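Local coordinates for putative uncharacterized protein (Dictyostelium purpureum, PDB 4R12), which probably serves, as nicastrin, as an essential subunit of the gamma-secretase complex, which cleaves membrane proteins such as Notch receptors within the bilayer, at residues Y340-H345 with I370-T375; N326-A331 with V398-H403. All coordinates share one frame; numbering follows the deposited sequence.

Interaction 1. Residues Y340-H345 with I370-T375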
# COMPACT_ATOMS: atom_id res chain seq x y z
N TYR A 340 5.98 -16.16 19.48
CA TYR A 340 5.41 -14.88 19.06
C TYR A 340 3.94 -15.06 18.71
O TYR A 340 3.58 -16.02 18.01
CB TYR A 340 6.18 -14.33 17.85
CG TYR A 340 7.62 -14.00 18.14
CD1 TYR A 340 7.98 -12.79 18.73
CD2 TYR A 340 8.63 -14.90 17.84
CE1 TYR A 340 9.29 -12.49 19.00
CE2 TYR A 340 9.96 -14.61 18.10
CZ TYR A 340 10.28 -13.40 18.68
OH TYR A 340 11.60 -13.10 18.95
N SER A 341 3.09 -14.14 19.16
CA SER A 341 1.64 -14.29 18.97
C SER A 341 1.12 -13.56 17.75
O SER A 341 1.41 -12.37 17.56
CB SER A 341 0.88 -13.77 20.19
OG SER A 341 1.33 -14.38 21.38
N LEU A 342 0.34 -14.27 16.94
CA LEU A 342 -0.53 -13.62 15.96
C LEU A 342 -1.95 -13.79 16.44
O LEU A 342 -2.26 -14.76 17.13
CB LEU A 342 -0.35 -14.22 14.55
CG LEU A 342 0.98 -13.92 13.87
CD1 LEU A 342 1.08 -14.69 12.52
CD2 LEU A 342 1.19 -12.41 13.65
N TYR A 343 -2.80 -12.84 16.08
CA TYR A 343 -4.15 -12.78 16.63
C TYR A 343 -5.19 -13.04 15.56
O TYR A 343 -5.06 -12.60 14.43
CB TYR A 343 -4.37 -11.41 17.29
CG TYR A 343 -3.58 -11.28 18.57
CD1 TYR A 343 -2.27 -10.82 18.55
CD2 TYR A 343 -4.13 -11.67 19.79
CE1 TYR A 343 -1.52 -10.73 19.73
CE2 TYR A 343 -3.40 -11.58 20.96
CZ TYR A 343 -2.11 -11.11 20.92
OH TYR A 343 -1.40 -11.02 22.10
N LEU A 344 -6.20 -13.82 15.92
CA LEU A 344 -7.23 -14.22 14.97
C LEU A 344 -8.51 -13.44 15.24
O LEU A 344 -9.14 -13.63 16.28
CB LEU A 344 -7.48 -15.73 15.07
CG LEU A 344 -6.26 -16.59 14.72
CD1 LEU A 344 -6.61 -18.07 14.80
CD2 LEU A 344 -5.68 -16.24 13.34
N HIS A 345 -8.87 -12.56 14.32
CA HIS A 345 -10.11 -11.79 14.45
C HIS A 345 -11.13 -12.38 13.50
O HIS A 345 -10.95 -12.34 12.29
CB HIS A 345 -9.87 -10.30 14.14
CG HIS A 345 -8.73 -9.71 14.91
ND1 HIS A 345 -8.91 -8.76 15.89
CD2 HIS A 345 -7.40 -9.96 14.86
CE1 HIS A 345 -7.73 -8.44 16.41
NE2 HIS A 345 -6.80 -9.15 15.80
N ILE A 370 5.71 -19.45 16.31
CA ILE A 370 4.44 -18.76 16.14
C ILE A 370 3.32 -19.47 16.90
O ILE A 370 3.21 -20.70 16.87
CB ILE A 370 4.05 -18.66 14.65
CG1 ILE A 370 5.09 -17.83 13.88
CG2 ILE A 370 2.65 -18.08 14.48
CD1 ILE A 370 5.17 -16.37 14.33
N THR A 371 2.51 -18.69 17.60
CA THR A 371 1.31 -19.22 18.24
C THR A 371 0.15 -18.27 17.93
O THR A 371 0.36 -17.08 17.67
CB THR A 371 1.50 -19.38 19.77
OG1 THR A 371 0.39 -20.09 20.32
CG2 THR A 371 1.61 -18.02 20.45
N PHE A 372 -1.08 -18.80 17.93
CA PHE A 372 -2.25 -17.99 17.64
C PHE A 372 -3.10 -17.76 18.89
O PHE A 372 -3.30 -18.67 19.71
CB PHE A 372 -3.11 -18.63 16.55
CG PHE A 372 -2.46 -18.63 15.19
CD1 PHE A 372 -2.37 -17.46 14.44
CD2 PHE A 372 -1.95 -19.80 14.66
CE1 PHE A 372 -1.76 -17.45 13.18
CE2 PHE A 372 -1.35 -19.81 13.40
CZ PHE A 372 -1.25 -18.63 12.66
N LYS A 373 -3.58 -16.53 19.04
CA LYS A 373 -4.46 -16.16 20.13
C LYS A 373 -5.74 -15.53 19.62
O LYS A 373 -5.75 -14.90 18.56
CB LYS A 373 -3.75 -15.20 21.09
CG LYS A 373 -2.77 -15.89 22.01
CD LYS A 373 -1.90 -14.90 22.75
CE LYS A 373 -0.73 -15.64 23.42
NZ LYS A 373 0.16 -14.71 24.16
N PRO A 374 -6.83 -15.69 20.37
CA PRO A 374 -8.04 -14.96 20.00
C PRO A 374 -7.93 -13.49 20.37
O PRO A 374 -7.17 -13.12 21.27
CB PRO A 374 -9.13 -15.66 20.83
CG PRO A 374 -8.41 -16.23 22.00
CD PRO A 374 -7.06 -16.64 21.48
N THR A 375 -8.68 -12.64 19.67
CA THR A 375 -8.82 -11.26 20.09
C THR A 375 -9.82 -11.13 21.24
O THR A 375 -10.64 -12.03 21.47
CB THR A 375 -9.24 -10.37 18.90
OG1 THR A 375 -9.25 -9.00 19.32
CG2 THR A 375 -10.63 -10.75 18.38
O HOH W 1 -11.21 -14.01 18.88
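Tyr340 pairs with Ile370 near the start of two parallel strands that, linked through helix 352-362, form a beta-alpha-beta unit of the nicastrin large lobe. Four backbone hydrogen bonds, each 2.9 Å, join the strands: Tyr340 O and Leu342 O accept from Thr371 N and Lys373 N, while Leu342 N and Leu344 N donate to Thr371 O and Lys373 O. The same carbonyls receive CA-H...O contacts, such as Phe372 CA to Leu342 O at 3.3 Å.

Apolar packing covers the face bearing Leu342, Leu344 and Phe372. The Phe372 ring lies beside Leu342, CE1 being 3.8 Å from Leu342 CB, and Leu344 CD2 reaches Phe372 CD1 at 3.7 Å. Helix 352-362 touches both Leu344 and Phe372 here.

On the other face Lys373 CB lies 3.6 Å from Tyr343 CE2. The lysine chain stays extended out to NZ (chi4 180°). Lys373 NZ comes 3.0 Å from Ser341 OG; the ammonium's salt bridge is to Asp334. The edge of the Tyr343 ring meets Pro374 O. Where the strand pairing ends, Thr375 crosses His345 at about a right angle and sets its CB over one imidazole face, 3.4 Å from His345 ND1.

Interaction 2. Residues N326-A331 with V398-H403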
# COMPACT_ATOMS: atom_id res chain seq x y z
N ASN A 326 -3.39 -9.16 7.67
CA ASN A 326 -3.47 -7.73 7.89
C ASN A 326 -2.62 -7.27 9.06
O ASN A 326 -3.08 -7.23 10.21
CB ASN A 326 -4.93 -7.31 8.09
CG ASN A 326 -5.13 -5.82 7.83
OD1 ASN A 326 -4.50 -4.99 8.47
ND2 ASN A 326 -5.99 -5.49 6.86
N GLN A 327 -1.37 -6.93 8.72
CA GLN A 327 -0.26 -6.62 9.65
C GLN A 327 0.18 -7.85 10.45
O GLN A 327 -0.35 -8.13 11.54
CB GLN A 327 -0.63 -5.46 10.58
CG GLN A 327 -1.10 -4.21 9.83
CD GLN A 327 -1.01 -2.94 10.68
OE1 GLN A 327 -0.01 -2.22 10.65
NE2 GLN A 327 -2.05 -2.69 11.48
N ILE A 328 1.14 -8.60 9.91
CA ILE A 328 1.55 -9.87 10.53
C ILE A 328 3.06 -9.97 10.76
O ILE A 328 3.58 -11.05 11.09
CB ILE A 328 1.07 -11.08 9.69
CG1 ILE A 328 1.69 -11.07 8.29
CG2 ILE A 328 -0.46 -11.12 9.62
CD1 ILE A 328 1.42 -12.37 7.50
N GLY A 329 3.75 -8.83 10.64
CA GLY A 329 5.20 -8.80 10.70
C GLY A 329 5.78 -8.37 12.04
O GLY A 329 7.01 -8.32 12.23
N ARG A 330 4.90 -8.05 12.98
CA ARG A 330 5.36 -7.75 14.33
C ARG A 330 4.66 -8.59 15.37
O ARG A 330 4.17 -8.06 16.36
CB ARG A 330 5.14 -6.29 14.68
CG ARG A 330 6.23 -5.40 14.21
CD ARG A 330 5.98 -3.96 14.64
NE ARG A 330 6.38 -3.70 16.02
CZ ARG A 330 7.60 -3.37 16.41
NH1 ARG A 330 8.59 -3.29 15.52
NH2 ARG A 330 7.85 -3.12 17.69
N ALA A 331 4.62 -9.90 15.15
CA ALA A 331 4.07 -10.80 16.15
C ALA A 331 4.74 -10.52 17.50
O ALA A 331 5.94 -10.22 17.56
CB ALA A 331 4.25 -12.24 15.72
N VAL A 398 -11.61 -15.00 8.67
CA VAL A 398 -10.53 -14.94 9.63
C VAL A 398 -9.54 -13.88 9.20
O VAL A 398 -8.90 -14.00 8.15
CB VAL A 398 -9.80 -16.28 9.78
CG1 VAL A 398 -8.68 -16.15 10.81
CG2 VAL A 398 -10.78 -17.40 10.16
N VAL A 399 -9.44 -12.82 9.99
CA VAL A 399 -8.44 -11.79 9.77
C VAL A 399 -7.27 -12.06 10.72
O VAL A 399 -7.44 -12.09 11.93
CB VAL A 399 -9.02 -10.38 10.00
CG1 VAL A 399 -7.99 -9.32 9.70
CG2 VAL A 399 -10.27 -10.18 9.12
N ILE A 400 -6.10 -12.29 10.15
CA ILE A 400 -4.91 -12.57 10.94
C ILE A 400 -4.05 -11.31 11.10
O ILE A 400 -3.65 -10.72 10.11
CB ILE A 400 -4.05 -13.68 10.27
CG1 ILE A 400 -4.91 -14.93 10.00
CG2 ILE A 400 -2.84 -14.00 11.12
CD1 ILE A 400 -4.11 -16.12 9.39
N THR A 401 -3.79 -10.91 12.35
CA THR A 401 -3.00 -9.71 12.63
C THR A 401 -1.99 -9.97 13.72
O THR A 401 -1.97 -11.05 14.32
CB THR A 401 -3.89 -8.50 13.10
OG1 THR A 401 -4.17 -8.63 14.50
CG2 THR A 401 -5.21 -8.43 12.33
N ASP A 402 -1.16 -8.97 14.00
CA ASP A 402 -0.16 -9.07 15.07
C ASP A 402 -0.57 -8.29 16.32
O ASP A 402 0.28 -7.95 17.15
CB ASP A 402 1.21 -8.60 14.58
CG ASP A 402 1.19 -7.20 14.02
OD1 ASP A 402 0.21 -6.45 14.26
OD2 ASP A 402 2.16 -6.86 13.30
N HIS A 403 -1.86 -8.02 16.46
CA HIS A 403 -2.34 -7.28 17.63
C HIS A 403 -3.71 -7.75 18.08
O HIS A 403 -4.56 -8.14 17.27
CB HIS A 403 -2.40 -5.78 17.31
CG HIS A 403 -3.26 -5.46 16.12
ND1 HIS A 403 -4.56 -5.01 16.24
CD2 HIS A 403 -3.03 -5.58 14.80
CE1 HIS A 403 -5.08 -4.84 15.04
NE2 HIS A 403 -4.17 -5.19 14.14
O HOH W 2 -4.26 -4.79 11.44
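Asn326 N donates to Ile400 O over 2.9 Å in a fairly straight bond (156° at the hydrogen), continuing the parallel pairing of strands 319-325 and 397-401 at the mouth of the following loop. Farther on, the Asp402 carboxylate turns into the curve of that loop. Its CG lies between the backbone N and the carbonyl carbon (chi1 55°). Asp402 OD2 takes the N-H of Arg330 N on its anti lone pair, 3.0 Å away. Asp402 N also makes a weak, strongly bent bond to Gln327 O. The guanidinium of Arg330 leads elsewhere, with NH1 donating to Asn421 O.

A water ties the loop to the strand end: it donates to Asn326 O, accepts from Gln327 NE2, and lies at the edge of the His403 ring, 2.7 Å from NE2. Thr401 OG1 accepts from His403 N, closing an ST turn as the strand ends, and also bonds to His345 NE2.

Packing continues alongside the polar contacts. Thr401 CG2 presses on Asn326 O at 3.2 Å, and Asn326 CB meets Val399 CG1. Ile328 CG2 rests 3.3 Å from Ile400 O and 4.0 Å from Ile400 CG2. Beyond the two segments, helix 234-252 covers Ile328 through Phe239 and Thr243, and its Asp235 accepts from Gly329 N; strand 339-347 touches Ala331 and Ile400, while Leu358 of helix 352-362 also packs on Ile400.

Overall arrangement
Strands 339-347 and 397-401 run antiparallel side by side, so interactions 1 and 2 meet directly: Tyr343 N lies 2.6 Å from Thr401 O and His345 O 2.8 Å from Val399 N, both probable hydrogen bonds. Interaction 2 is the buried member of the pair; interaction 1, farther from the centre of the chain, is only partly buried. Their chemistry differs too. The strand pairing of interaction 1 repeats one backbone pattern and sorts its side chains onto two faces, whereas in interaction 2 the loop meets the strand end through a carboxylate, a water and individual peptide groups. Helix 352-362 packs against strand residues of both contacts, within one large lobe.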